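Local coordinates for trehalose monomycolate exporter MmpL3 (Mycobacterium tuberculosis, PDB 7NVH), which exports the mycolic acid precursor trehalose monomycolate across the inner membrane, probably driven by the proton gradient as in other RND-superfamily transporters, at residues Y44-S50 against A546-S551; N491-R496 against R509-N513; Q304-L310 against P625-L629; D471-A476 against L528-P534. Residues are numbered along the deposited sequence.

Interaction 1: Y44-S50 against A546-S551; sequences YDDGSQS and ALELDS. With AV0 (Lauryl Maltose Neopentyl Glycol), chain B.
The 44-50 segment is extended at Tyr-44 (phi/psi -123/144°), folds into a type I beta turn from Asp-45 to Ser-48, and leads at Gln-49 and Ser-50 into helix 49-61. It runs along one side of helix 544-556, represented by 546-551, with CA-CA approaches of 5.0 Å for Asp-45 to Ser-551 and 5.4 Å for Ser-50 to Leu-547. The turn is held by Ser-48 N to Asp-45 O at 3.0 Å and by an Asx turn, Gly-47 N to Asp-45 OD1 at 3.1 Å. Polar contacts between the segments converge on Asp-550: its OD2 accepts from Ser-50 OG at 3.0 Å (Ser-50 chi1 p) and weakly from Ser-50 N at 3.2 Å, and it also forms a salt bridge with Arg-529. This is a junction between the two RND-type repeats, the first supplying 44-50 and the second 546-551, and it lines part of the pocket holding the detergent lauryl maltose neopentyl glycol. Apolar packing centres on Tyr-44 (chi1 m): Leu-547 CB stands 4.0 Å from its ring centroid, 5° off the normal, a CH-pi contact, while Ser-551 CB meets the ring edge 4.3 Å from Tyr-44 CD1. Three residues also touch the detergent: Glu-548 OE2 lies 3.2 Å from AV0 CBP, Tyr-44 CD2 3.6 Å from AV0 OAI, and Leu-547 CD1 3.8 Å from AV0 O6.

Interaction 2: N491-R496 against R509-N513; sequences NMWQER and RVLQN
An outer strand is added here to the four-stranded antiparallel sheet of the second periplasmic (porter-like) domain: the short, weakly bonded strand 494-495 lies against 508-514, whose other side bonds to strand 451-457. The register rests on Glu-495 and Leu-511, a non-hydrogen-bonded pair with CA atoms 4.3 Å apart. Two backbone hydrogen bonds join the segments, Gln-512 N to Gln-494 O at 3.1 Å (140°) and Arg-496 N to Val-510 O at 3.1 Å (164°). Ahead of the strand, Trp-493 adopts positive phi (58/53°), and with chi1 m and chi2 112° its indole comes back over 509-513 although CA-to-CB points away. One indole face receives Asn-513 CB, 3.9 Å from the six-membered ring centroid and 8° off its normal; Trp-493 CE3 reaches Leu-511 CB at 4.3 Å, and Phe-482 meets the indole edge-to-face. Arg-496 (chi1, chi2 and chi3 all t) extends away after its CB touches Val-510 CG1 at 3.5 Å, its NH2 making a weak hydrogen bond to Gly-62 O and a long, weak ion pair with Asp-58. Gln-512, chi1 p and chi2 t, brings NE2 to 3.7 Å from Arg-496 CG. Arg-509 folds (chi1 m, chi2 -102°, chi3 m), its guanidinium edge facing Glu-495 (chi2 t) in a salt bridge; OE2 is less certainly placed, but the weak hydrogen bond from Arg-509 NE to Glu-495 OE2 measures 3.0 Å.

Interaction 3: Q304-L310 against P625-L629; sequences QGFLKSL and PVIGL
Helices from the two halves of the RND-type transmembrane bundle pack here near their N-terminal ends: 305-310 opens helix 305-336, and 625-629 belongs to helix 624-654. The short axes run nearly parallel, 26° apart with a signed crossing angle of -26°, and approach to 9.9 Å; the closest CA pair, Leu-307 and Pro-625, is 6.4 Å apart. No hydrogen bond joins the segments, so shape governs the contact. The main bump is the Pro-625 ring, received between Phe-306 and Leu-307: Pro-625 CB lies 3.6 Å from Phe-306 CD2 and 3.9 Å from Leu-307 CG. Gln-304, with non-helical backbone (phi/psi -67/130°), borders this hollow with NE2 3.9 Å from Pro-625 CG. Phe-306, chi1 t, carries its ring across to Val-626, CZ to CG2 at 4.0 Å, while Phe-43 stacks on the same ring and His-234 meets it edge-to-face. One turn beyond Pro-625, Leu-629 (chi1 t, chi2 p) projects back toward 304-310. Its CD2 approaches Leu-310 CG at 3.8 Å and Phe-306 CZ at 4.4 Å, and its CB lies 4.2 Å from Leu-307 CD2. Leu-307, chi1 m and chi2 t, brings its end toward 625-629, and its CD2 comes to 3.4 Å from Pro-625 O.

Interaction 4: D471-A476 against L528-P534; sequences DIRSKA and LRAITPP
Ile-472 overlaps Ile-531, Pro-533 and Pro-534, its CD1 lying 3.7 Å from Pro-534 CD, 3.9 Å from Pro-533 CA and 4.1 Å from Ile-531 CG2. The contact is helix-on-loop packing within the second periplasmic domain: the C-terminal part of helix 466-476 rests on the connection that leaves helix 521-528 for edge strand 540-543. This connection begins with a type I beta turn from Leu-528 to Ile-531, closed by Ile-531 N to Leu-528 O at 3.3 Å. It then becomes extended, with phi/psi of -64/146° at Ile-531 and -65/148° at Pro-533. The two segments run in opposite senses, since CA pairs match Asp-471 with Pro-534 (7.2 Å), Ile-472 with Pro-533 (6.6 Å), Lys-475 with Ile-531 (6.8 Å) and Ala-476 with Leu-528 (6.9 Å). Both chi1 and chi2 of Ile-472 are m, which carries CD1 to the loop. Ile-531, chi1 m and chi2 t, points at the helix and sets CD1 4.2 Å from Ala-476 CB. Ile-472 and Ala-476 also touch strand 451-457, through Ile-456 and Leu-454. Further along the helix, Lys-475 lays its aliphatic chain over Ile-531, CD to CG2 at 3.7 Å, before Lys-475 NZ donates a hydrogen bond to Thr-532 O at 2.8 Å.

How the interactions relate
Interactions 1 and 3 are the buried contacts, each joining the first MMPL half to the second; interactions 2 and 4 lie further out, partly exposed and wholly within the second half. Chemistry follows place: interaction 3, its centre about 7 Å from the centre of the chain, is apolar, interaction 1 adds a buried carboxylate and detergent, and the outer pair combine strand pairing or helix packing with charged side chains in more exposed positions. Gln-304 NE2 approaches Ser-551 O at 3.3 Å, linking interactions 1 and 3, and Arg-529 NH2 reaches Asp-550 OD2 at 2.8 Å, bridging 4 to 1. Interactions 2 and 4 adjoin, Trp-493 CH2 sitting 4.0 Å from Leu-528 CD1.

Interaction 1: Y44-S50 against A546-S551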
# COMPACT_ATOMS: atom_id res chain seq x y z
N TYR A 44 -10.77 7.21 4.10
CA TYR A 44 -12.22 7.29 4.17
C TYR A 44 -12.76 7.97 2.92
O TYR A 44 -12.14 8.90 2.38
CB TYR A 44 -12.67 8.06 5.42
CG TYR A 44 -12.23 7.40 6.71
CD1 TYR A 44 -12.19 6.02 6.83
CD2 TYR A 44 -11.84 8.16 7.80
CE1 TYR A 44 -11.79 5.42 8.00
CE2 TYR A 44 -11.44 7.57 8.97
CZ TYR A 44 -11.42 6.19 9.07
OH TYR A 44 -11.02 5.59 10.24
N ASP A 45 -13.92 7.51 2.46
CA ASP A 45 -14.60 8.11 1.32
C ASP A 45 -15.03 9.53 1.69
O ASP A 45 -16.00 9.71 2.43
CB ASP A 45 -15.81 7.26 0.92
CG ASP A 45 -16.50 7.76 -0.34
OD1 ASP A 45 -16.20 8.88 -0.81
OD2 ASP A 45 -17.37 7.03 -0.86
N ASP A 46 -14.34 10.53 1.15
CA ASP A 46 -14.57 11.91 1.54
C ASP A 46 -15.90 12.46 1.06
O ASP A 46 -16.29 13.55 1.49
CB ASP A 46 -13.43 12.79 1.02
CG ASP A 46 -12.11 12.51 1.72
OD1 ASP A 46 -11.92 13.02 2.85
OD2 ASP A 46 -11.28 11.78 1.15
N GLY A 47 -16.61 11.75 0.19
CA GLY A 47 -17.95 12.13 -0.22
C GLY A 47 -19.06 11.37 0.47
O GLY A 47 -20.23 11.57 0.11
N SER A 48 -18.75 10.51 1.43
CA SER A 48 -19.76 9.70 2.09
C SER A 48 -20.56 10.54 3.09
O SER A 48 -20.25 11.70 3.36
CB SER A 48 -19.12 8.51 2.79
OG SER A 48 -17.98 8.91 3.53
N GLN A 49 -21.61 9.93 3.63
CA GLN A 49 -22.44 10.59 4.63
C GLN A 49 -21.84 10.54 6.02
O GLN A 49 -22.34 11.23 6.91
CB GLN A 49 -23.83 9.96 4.65
CG GLN A 49 -24.76 10.48 3.57
CD GLN A 49 -26.20 10.51 4.01
OE1 GLN A 49 -26.57 9.89 5.01
NE2 GLN A 49 -27.03 11.25 3.28
N SER A 50 -20.79 9.75 6.24
CA SER A 50 -20.14 9.68 7.54
C SER A 50 -19.01 10.70 7.66
O SER A 50 -18.81 11.26 8.74
CB SER A 50 -19.60 8.28 7.79
OG SER A 50 -18.59 7.95 6.85
N ALA A 546 -19.03 3.83 11.46
CA ALA A 546 -19.65 4.12 10.18
C ALA A 546 -18.64 4.60 9.15
O ALA A 546 -18.81 4.36 7.96
CB ALA A 546 -20.76 5.15 10.35
N LEU A 547 -17.58 5.28 9.60
CA LEU A 547 -16.56 5.80 8.70
C LEU A 547 -15.84 4.69 7.94
O LEU A 547 -15.42 4.93 6.81
CB LEU A 547 -15.54 6.61 9.49
CG LEU A 547 -15.87 8.09 9.72
CD1 LEU A 547 -15.02 8.65 10.85
CD2 LEU A 547 -15.67 8.88 8.46
N GLU A 548 -15.70 3.51 8.53
CA GLU A 548 -15.05 2.38 7.87
C GLU A 548 -16.00 1.61 6.97
O GLU A 548 -15.60 1.19 5.88
CB GLU A 548 -14.45 1.44 8.92
CG GLU A 548 -13.14 1.94 9.49
CD GLU A 548 -13.07 1.80 10.99
OE1 GLU A 548 -13.71 0.87 11.53
OE2 GLU A 548 -12.38 2.62 11.63
N LEU A 549 -17.24 1.41 7.41
CA LEU A 549 -18.23 0.76 6.56
C LEU A 549 -18.51 1.58 5.31
O LEU A 549 -18.69 1.02 4.22
CB LEU A 549 -19.51 0.51 7.34
CG LEU A 549 -19.36 -0.33 8.61
CD1 LEU A 549 -20.58 -0.19 9.48
CD2 LEU A 549 -19.10 -1.78 8.26
N ASP A 550 -18.55 2.90 5.44
CA ASP A 550 -18.78 3.75 4.28
C ASP A 550 -17.62 3.66 3.29
O ASP A 550 -17.84 3.61 2.08
CB ASP A 550 -19.01 5.19 4.71
CG ASP A 550 -20.47 5.50 4.95
OD1 ASP A 550 -21.30 4.57 4.86
OD2 ASP A 550 -20.80 6.67 5.23
N SER A 551 -16.39 3.62 3.79
CA SER A 551 -15.24 3.45 2.89
C SER A 551 -15.27 2.09 2.22
O SER A 551 -14.99 1.97 1.02
CB SER A 551 -13.94 3.63 3.66
OG SER A 551 -13.68 2.52 4.50
C1 AV0 B . -7.96 9.10 12.04
O1 AV0 B . -7.45 7.83 12.27
C2 AV0 B . -7.77 9.48 10.58
O2 AV0 B . -6.37 9.48 10.29
C3 AV0 B . -8.32 10.84 10.30
O3 AV0 B . -8.29 11.04 8.86
C4 AV0 B . -9.72 11.04 10.78
O4 AV0 B . -10.01 12.48 10.85
C5 AV0 B . -9.98 10.47 12.18
O5 AV0 B . -9.40 9.12 12.39
C6 AV0 B . -11.46 10.38 12.39
O6 AV0 B . -11.79 9.08 12.81
CAA AV0 B . 2.20 4.59 7.66
CAB AV0 B . -8.29 7.44 24.94
OAI AV0 B . -10.19 11.28 6.87
OAJ AV0 B . -13.28 0.61 21.59
OAL AV0 B . -10.75 -0.28 13.92
OAN AV0 B . -11.82 3.19 18.44
OAP AV0 B . -9.61 4.83 17.90
OAQ AV0 B . -14.15 13.28 8.65
OAR AV0 B . -14.19 -1.81 19.40
OAS AV0 B . -11.22 15.31 7.90
OAT AV0 B . -12.83 -3.26 17.31
OAU AV0 B . -12.49 13.79 10.97
OAV AV0 B . -11.14 -1.66 15.77
CAW AV0 B . 1.26 5.24 8.67
CAX AV0 B . -7.25 6.54 24.20
CAY AV0 B . 0.09 5.87 7.93
CAZ AV0 B . -7.67 6.37 22.72
CBA AV0 B . -1.01 6.21 8.94
CBB AV0 B . -6.66 5.42 22.02
CBC AV0 B . -1.34 4.97 9.78
CBD AV0 B . -7.15 5.10 20.57
CBE AV0 B . -2.69 5.19 10.54
CBF AV0 B . -5.95 4.57 19.75
CBG AV0 B . -2.59 6.50 11.43
CBH AV0 B . -6.39 4.34 18.26
CBI AV0 B . -4.04 7.10 11.62
CBJ AV0 B . -5.29 4.89 17.31
CBK AV0 B . -4.62 6.67 13.04
CBL AV0 B . -5.75 4.75 15.82
CBM AV0 B . -11.08 12.36 6.79
CBN AV0 B . -12.28 -0.24 21.07
CBP AV0 B . -11.23 1.03 14.12
CBQ AV0 B . -5.87 5.71 12.84
CBR AV0 B . -6.27 6.14 15.33
CBS AV0 B . -7.71 7.39 13.62
CBT AV0 B . -8.07 4.85 13.97
OBV AV0 B . -8.84 4.97 15.18
OBX AV0 B . -9.84 2.91 14.70
OBY AV0 B . -11.46 11.83 9.12
OBZ AV0 B . -11.04 0.15 19.02
OCB AV0 B . -11.93 0.76 16.96
CCC AV0 B . -12.12 12.24 7.87
CCD AV0 B . -12.35 -0.25 19.56
CCF AV0 B . -10.46 1.68 15.24
CCH AV0 B . -10.80 2.84 17.44
CCJ AV0 B . -9.26 3.77 15.74
CCL AV0 B . -10.26 4.07 16.86
CCM AV0 B . -6.96 6.02 13.94
CCN AV0 B . -12.89 13.56 8.00
CCO AV0 B . -12.79 -1.64 19.09
CCQ AV0 B . -11.43 1.98 16.39
CCR AV0 B . -10.65 12.92 9.69
CCS AV0 B . -10.96 -0.02 17.56
CCT AV0 B . -12.20 14.63 8.77
CCU AV0 B . -12.60 -1.85 17.63
CCV AV0 B . -11.51 14.14 9.99
CCW AV0 B . -11.25 -1.47 17.20

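Interaction 2: N491-R496 against R509-N513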
# COMPACT_ATOMS: atom_id res chain seq x y z
N ASN A 491 -29.69 8.06 30.05
CA ASN A 491 -28.36 8.48 29.66
C ASN A 491 -27.94 7.88 28.32
O ASN A 491 -26.75 7.89 27.99
CB ASN A 491 -27.34 8.13 30.74
CG ASN A 491 -27.88 8.33 32.14
OD1 ASN A 491 -27.89 7.41 32.95
ND2 ASN A 491 -28.35 9.54 32.42
N MET A 492 -28.88 7.36 27.55
CA MET A 492 -28.60 6.82 26.24
C MET A 492 -28.74 7.91 25.19
O MET A 492 -29.62 8.77 25.28
CB MET A 492 -29.54 5.65 25.92
CG MET A 492 -28.93 4.28 26.13
SD MET A 492 -30.07 2.95 25.71
CE MET A 492 -29.76 2.79 23.96
N TRP A 493 -27.87 7.87 24.18
CA TRP A 493 -27.83 8.87 23.11
C TRP A 493 -27.62 10.26 23.68
O TRP A 493 -28.38 11.20 23.41
CB TRP A 493 -29.08 8.80 22.24
CG TRP A 493 -29.10 7.59 21.37
CD1 TRP A 493 -29.94 6.53 21.47
CD2 TRP A 493 -28.23 7.32 20.27
NE1 TRP A 493 -29.65 5.61 20.50
CE2 TRP A 493 -28.60 6.07 19.75
CE3 TRP A 493 -27.17 8.01 19.67
CZ2 TRP A 493 -27.96 5.50 18.66
CZ3 TRP A 493 -26.54 7.44 18.59
CH2 TRP A 493 -26.93 6.20 18.10
N GLN A 494 -26.57 10.40 24.49
CA GLN A 494 -26.25 11.68 25.09
C GLN A 494 -25.67 12.63 24.04
O GLN A 494 -24.99 12.21 23.11
CB GLN A 494 -25.25 11.51 26.23
CG GLN A 494 -25.89 11.17 27.56
CD GLN A 494 -26.86 12.23 28.02
OE1 GLN A 494 -28.07 11.99 28.08
NE2 GLN A 494 -26.35 13.41 28.35
N GLU A 495 -25.97 13.91 24.21
CA GLU A 495 -25.46 14.93 23.30
C GLU A 495 -23.94 15.03 23.41
O GLU A 495 -23.35 14.76 24.46
CB GLU A 495 -26.10 16.28 23.61
CG GLU A 495 -26.34 17.14 22.39
CD GLU A 495 -26.73 18.55 22.76
OE1 GLU A 495 -27.14 18.76 23.92
OE2 GLU A 495 -26.63 19.44 21.90
N ARG A 496 -23.31 15.41 22.31
CA ARG A 496 -21.87 15.56 22.28
C ARG A 496 -21.44 16.73 23.16
O ARG A 496 -22.23 17.64 23.47
CB ARG A 496 -21.39 15.77 20.85
CG ARG A 496 -19.91 15.58 20.62
CD ARG A 496 -19.56 15.96 19.19
NE ARG A 496 -18.14 16.26 19.02
CZ ARG A 496 -17.41 15.81 18.01
NH1 ARG A 496 -17.96 15.04 17.08
NH2 ARG A 496 -16.13 16.14 17.92
N ARG A 509 -27.18 19.80 15.86
CA ARG A 509 -26.96 19.11 17.12
C ARG A 509 -26.65 17.65 16.83
O ARG A 509 -27.24 17.06 15.92
CB ARG A 509 -28.17 19.21 18.04
CG ARG A 509 -28.69 20.62 18.22
CD ARG A 509 -28.25 21.20 19.54
NE ARG A 509 -29.06 20.72 20.65
CZ ARG A 509 -30.22 21.26 21.01
NH1 ARG A 509 -30.71 22.30 20.35
NH2 ARG A 509 -30.90 20.76 22.04
N VAL A 510 -25.72 17.08 17.58
CA VAL A 510 -25.27 15.71 17.36
C VAL A 510 -25.39 14.92 18.65
O VAL A 510 -24.98 15.39 19.72
CB VAL A 510 -23.84 15.67 16.79
CG1 VAL A 510 -22.87 16.31 17.74
CG2 VAL A 510 -23.42 14.25 16.51
N LEU A 511 -25.98 13.73 18.56
CA LEU A 511 -26.06 12.76 19.64
C LEU A 511 -25.12 11.61 19.34
O LEU A 511 -24.64 11.45 18.22
CB LEU A 511 -27.49 12.25 19.81
CG LEU A 511 -28.62 13.28 19.76
CD1 LEU A 511 -29.96 12.60 19.89
CD2 LEU A 511 -28.44 14.33 20.83
N GLN A 512 -24.84 10.79 20.36
CA GLN A 512 -23.92 9.68 20.14
C GLN A 512 -24.10 8.60 21.20
O GLN A 512 -24.32 8.91 22.38
CB GLN A 512 -22.47 10.16 20.12
CG GLN A 512 -22.06 10.95 21.35
CD GLN A 512 -20.70 11.59 21.18
OE1 GLN A 512 -20.09 11.53 20.12
NE2 GLN A 512 -20.22 12.22 22.25
N ASN A 513 -24.01 7.35 20.77
CA ASN A 513 -23.83 6.20 21.65
C ASN A 513 -22.87 5.22 21.00
O ASN A 513 -22.80 5.11 19.78
CB ASN A 513 -25.13 5.44 21.95
CG ASN A 513 -25.73 5.81 23.28
OD1 ASN A 513 -25.13 6.54 24.06
ND2 ASN A 513 -26.89 5.24 23.57

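Interaction 3: Q304-L310 against P625-L629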
# COMPACT_ATOMS: atom_id res chain seq x y z
N GLN A 304 -11.10 6.99 -2.07
CA GLN A 304 -10.17 7.10 -0.96
C GLN A 304 -8.95 7.91 -1.37
O GLN A 304 -8.33 7.64 -2.40
CB GLN A 304 -9.74 5.71 -0.49
CG GLN A 304 -10.72 5.05 0.46
CD GLN A 304 -11.76 4.23 -0.26
OE1 GLN A 304 -12.41 4.70 -1.18
NE2 GLN A 304 -11.93 2.98 0.17
N GLY A 305 -8.60 8.91 -0.55
CA GLY A 305 -7.41 9.69 -0.81
C GLY A 305 -6.12 8.92 -0.63
O GLY A 305 -5.08 9.33 -1.16
N PHE A 306 -6.16 7.83 0.13
CA PHE A 306 -5.01 6.94 0.23
C PHE A 306 -4.69 6.32 -1.12
O PHE A 306 -3.56 6.42 -1.62
CB PHE A 306 -5.30 5.86 1.28
CG PHE A 306 -4.36 4.69 1.25
CD1 PHE A 306 -3.19 4.71 1.99
CD2 PHE A 306 -4.66 3.56 0.51
CE1 PHE A 306 -2.34 3.63 1.98
CE2 PHE A 306 -3.81 2.48 0.50
CZ PHE A 306 -2.64 2.51 1.23
N LEU A 307 -5.69 5.72 -1.76
CA LEU A 307 -5.46 5.03 -3.02
C LEU A 307 -5.09 6.01 -4.13
O LEU A 307 -4.26 5.69 -4.98
CB LEU A 307 -6.70 4.22 -3.41
CG LEU A 307 -6.81 2.89 -2.67
CD1 LEU A 307 -7.96 2.07 -3.21
CD2 LEU A 307 -5.51 2.12 -2.79
N LYS A 308 -5.69 7.20 -4.13
CA LYS A 308 -5.37 8.18 -5.17
C LYS A 308 -3.93 8.66 -5.09
O LYS A 308 -3.40 9.14 -6.09
CB LYS A 308 -6.32 9.37 -5.08
CG LYS A 308 -7.67 9.13 -5.72
CD LYS A 308 -8.53 10.38 -5.69
CE LYS A 308 -9.89 10.14 -6.31
NZ LYS A 308 -9.80 9.98 -7.79
N SER A 309 -3.29 8.56 -3.93
CA SER A 309 -1.89 8.93 -3.80
C SER A 309 -0.96 7.74 -4.03
O SER A 309 0.11 7.90 -4.63
CB SER A 309 -1.62 9.54 -2.43
OG SER A 309 -1.66 8.54 -1.42
N LEU A 310 -1.36 6.56 -3.58
CA LEU A 310 -0.55 5.37 -3.85
C LEU A 310 -0.51 5.05 -5.34
O LEU A 310 0.53 4.61 -5.85
CB LEU A 310 -1.07 4.17 -3.05
CG LEU A 310 -0.59 4.06 -1.60
CD1 LEU A 310 0.90 3.85 -1.61
CD2 LEU A 310 -0.92 5.26 -0.74
N PRO A 625 -8.68 -0.50 1.39
CA PRO A 625 -7.87 0.11 0.32
C PRO A 625 -6.61 -0.68 -0.02
O PRO A 625 -6.23 -0.76 -1.19
CB PRO A 625 -7.53 1.49 0.89
CG PRO A 625 -8.65 1.78 1.81
CD PRO A 625 -8.96 0.47 2.46
N VAL A 626 -5.96 -1.26 0.99
CA VAL A 626 -4.75 -2.02 0.72
C VAL A 626 -5.07 -3.28 -0.07
O VAL A 626 -4.23 -3.77 -0.83
CB VAL A 626 -4.02 -2.34 2.04
CG1 VAL A 626 -2.75 -3.13 1.77
CG2 VAL A 626 -3.70 -1.07 2.77
N ILE A 627 -6.29 -3.81 0.06
CA ILE A 627 -6.69 -4.94 -0.77
C ILE A 627 -6.73 -4.53 -2.24
O ILE A 627 -6.26 -5.27 -3.11
CB ILE A 627 -8.04 -5.50 -0.30
CG1 ILE A 627 -7.91 -6.01 1.14
CG2 ILE A 627 -8.50 -6.62 -1.21
CD1 ILE A 627 -6.76 -6.96 1.35
N GLY A 628 -7.28 -3.35 -2.53
CA GLY A 628 -7.26 -2.86 -3.90
C GLY A 628 -5.86 -2.62 -4.41
O GLY A 628 -5.54 -2.93 -5.56
N LEU A 629 -5.00 -2.05 -3.55
CA LEU A 629 -3.61 -1.85 -3.95
C LEU A 629 -2.92 -3.17 -4.24
O LEU A 629 -2.17 -3.29 -5.22
CB LEU A 629 -2.86 -1.09 -2.85
CG LEU A 629 -1.43 -0.66 -3.17
CD1 LEU A 629 -1.36 -0.01 -4.54
CD2 LEU A 629 -0.90 0.28 -2.10

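Interaction 4: D471-A476 against L528-P534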
# COMPACT_ATOMS: atom_id res chain seq x y z
N ASP A 471 -37.84 13.64 19.46
CA ASP A 471 -38.48 12.70 18.55
C ASP A 471 -37.45 11.85 17.81
O ASP A 471 -37.65 10.64 17.62
CB ASP A 471 -39.37 13.45 17.56
CG ASP A 471 -40.51 12.60 17.05
OD1 ASP A 471 -41.68 12.92 17.36
OD2 ASP A 471 -40.24 11.61 16.34
N ILE A 472 -36.34 12.46 17.40
CA ILE A 472 -35.29 11.70 16.73
C ILE A 472 -34.69 10.67 17.69
O ILE A 472 -34.40 9.54 17.30
CB ILE A 472 -34.21 12.64 16.17
CG1 ILE A 472 -34.71 13.28 14.88
CG2 ILE A 472 -32.92 11.90 15.92
CD1 ILE A 472 -34.96 12.28 13.78
N ARG A 473 -34.50 11.06 18.95
CA ARG A 473 -33.99 10.12 19.94
C ARG A 473 -34.99 9.00 20.20
O ARG A 473 -34.60 7.83 20.32
CB ARG A 473 -33.68 10.86 21.24
CG ARG A 473 -32.81 10.09 22.20
CD ARG A 473 -32.76 10.79 23.54
NE ARG A 473 -32.12 9.95 24.55
CZ ARG A 473 -32.24 10.15 25.86
NH1 ARG A 473 -32.99 11.14 26.32
NH2 ARG A 473 -31.62 9.34 26.71
N SER A 474 -36.28 9.33 20.27
CA SER A 474 -37.30 8.31 20.49
C SER A 474 -37.31 7.29 19.37
O SER A 474 -37.44 6.09 19.61
CB SER A 474 -38.67 8.97 20.63
OG SER A 474 -38.67 9.95 21.65
N LYS A 475 -37.19 7.75 18.12
CA LYS A 475 -37.05 6.82 17.01
C LYS A 475 -35.76 6.02 17.14
O LYS A 475 -35.74 4.81 16.88
CB LYS A 475 -37.09 7.56 15.68
CG LYS A 475 -38.45 8.15 15.36
CD LYS A 475 -38.49 8.81 14.00
CE LYS A 475 -39.69 9.72 13.87
NZ LYS A 475 -40.47 9.46 12.64
N ALA A 476 -34.67 6.67 17.54
CA ALA A 476 -33.40 5.98 17.70
C ALA A 476 -33.36 5.13 18.96
O ALA A 476 -32.55 4.21 19.04
CB ALA A 476 -32.25 6.99 17.72
N LEU A 528 -30.16 2.55 11.62
CA LEU A 528 -30.15 3.97 11.98
C LEU A 528 -30.42 4.85 10.77
O LEU A 528 -31.17 5.83 10.86
CB LEU A 528 -28.81 4.34 12.61
CG LEU A 528 -28.66 4.03 14.10
CD1 LEU A 528 -27.26 4.37 14.56
CD2 LEU A 528 -29.69 4.79 14.90
N ARG A 529 -29.84 4.52 9.63
CA ARG A 529 -30.02 5.34 8.44
C ARG A 529 -31.37 5.16 7.79
O ARG A 529 -31.56 5.66 6.68
CB ARG A 529 -28.91 5.03 7.42
CG ARG A 529 -27.68 5.90 7.59
CD ARG A 529 -26.61 5.54 6.58
NE ARG A 529 -25.28 5.84 7.09
CZ ARG A 529 -24.20 5.95 6.33
NH1 ARG A 529 -24.28 5.79 5.02
NH2 ARG A 529 -23.03 6.23 6.88
N ALA A 530 -32.31 4.48 8.44
CA ALA A 530 -33.67 4.34 7.92
C ALA A 530 -34.68 5.12 8.75
O ALA A 530 -35.89 4.98 8.53
CB ALA A 530 -34.07 2.87 7.86
N ILE A 531 -34.22 5.94 9.69
CA ILE A 531 -35.12 6.77 10.48
C ILE A 531 -35.81 7.78 9.57
O ILE A 531 -35.23 8.26 8.58
CB ILE A 531 -34.33 7.48 11.60
CG1 ILE A 531 -33.78 6.46 12.59
CG2 ILE A 531 -35.20 8.48 12.33
CD1 ILE A 531 -32.80 7.04 13.58
N THR A 532 -37.07 8.09 9.88
CA THR A 532 -37.79 9.11 9.14
C THR A 532 -37.80 10.40 9.96
O THR A 532 -38.52 10.48 10.96
CB THR A 532 -39.22 8.66 8.86
OG1 THR A 532 -39.19 7.55 7.95
CG2 THR A 532 -40.02 9.79 8.23
N PRO A 533 -37.01 11.41 9.58
CA PRO A 533 -36.95 12.62 10.39
C PRO A 533 -38.29 13.32 10.39
O PRO A 533 -39.06 13.26 9.41
CB PRO A 533 -35.88 13.45 9.69
CG PRO A 533 -35.02 12.43 9.01
CD PRO A 533 -35.99 11.41 8.52
N PRO A 534 -38.63 14.01 11.49
CA PRO A 534 -40.03 14.43 11.70
C PRO A 534 -40.61 15.36 10.66
O PRO A 534 -41.57 14.99 9.98
CB PRO A 534 -39.98 15.12 13.07
CG PRO A 534 -38.72 14.66 13.71
CD PRO A 534 -37.76 14.36 12.62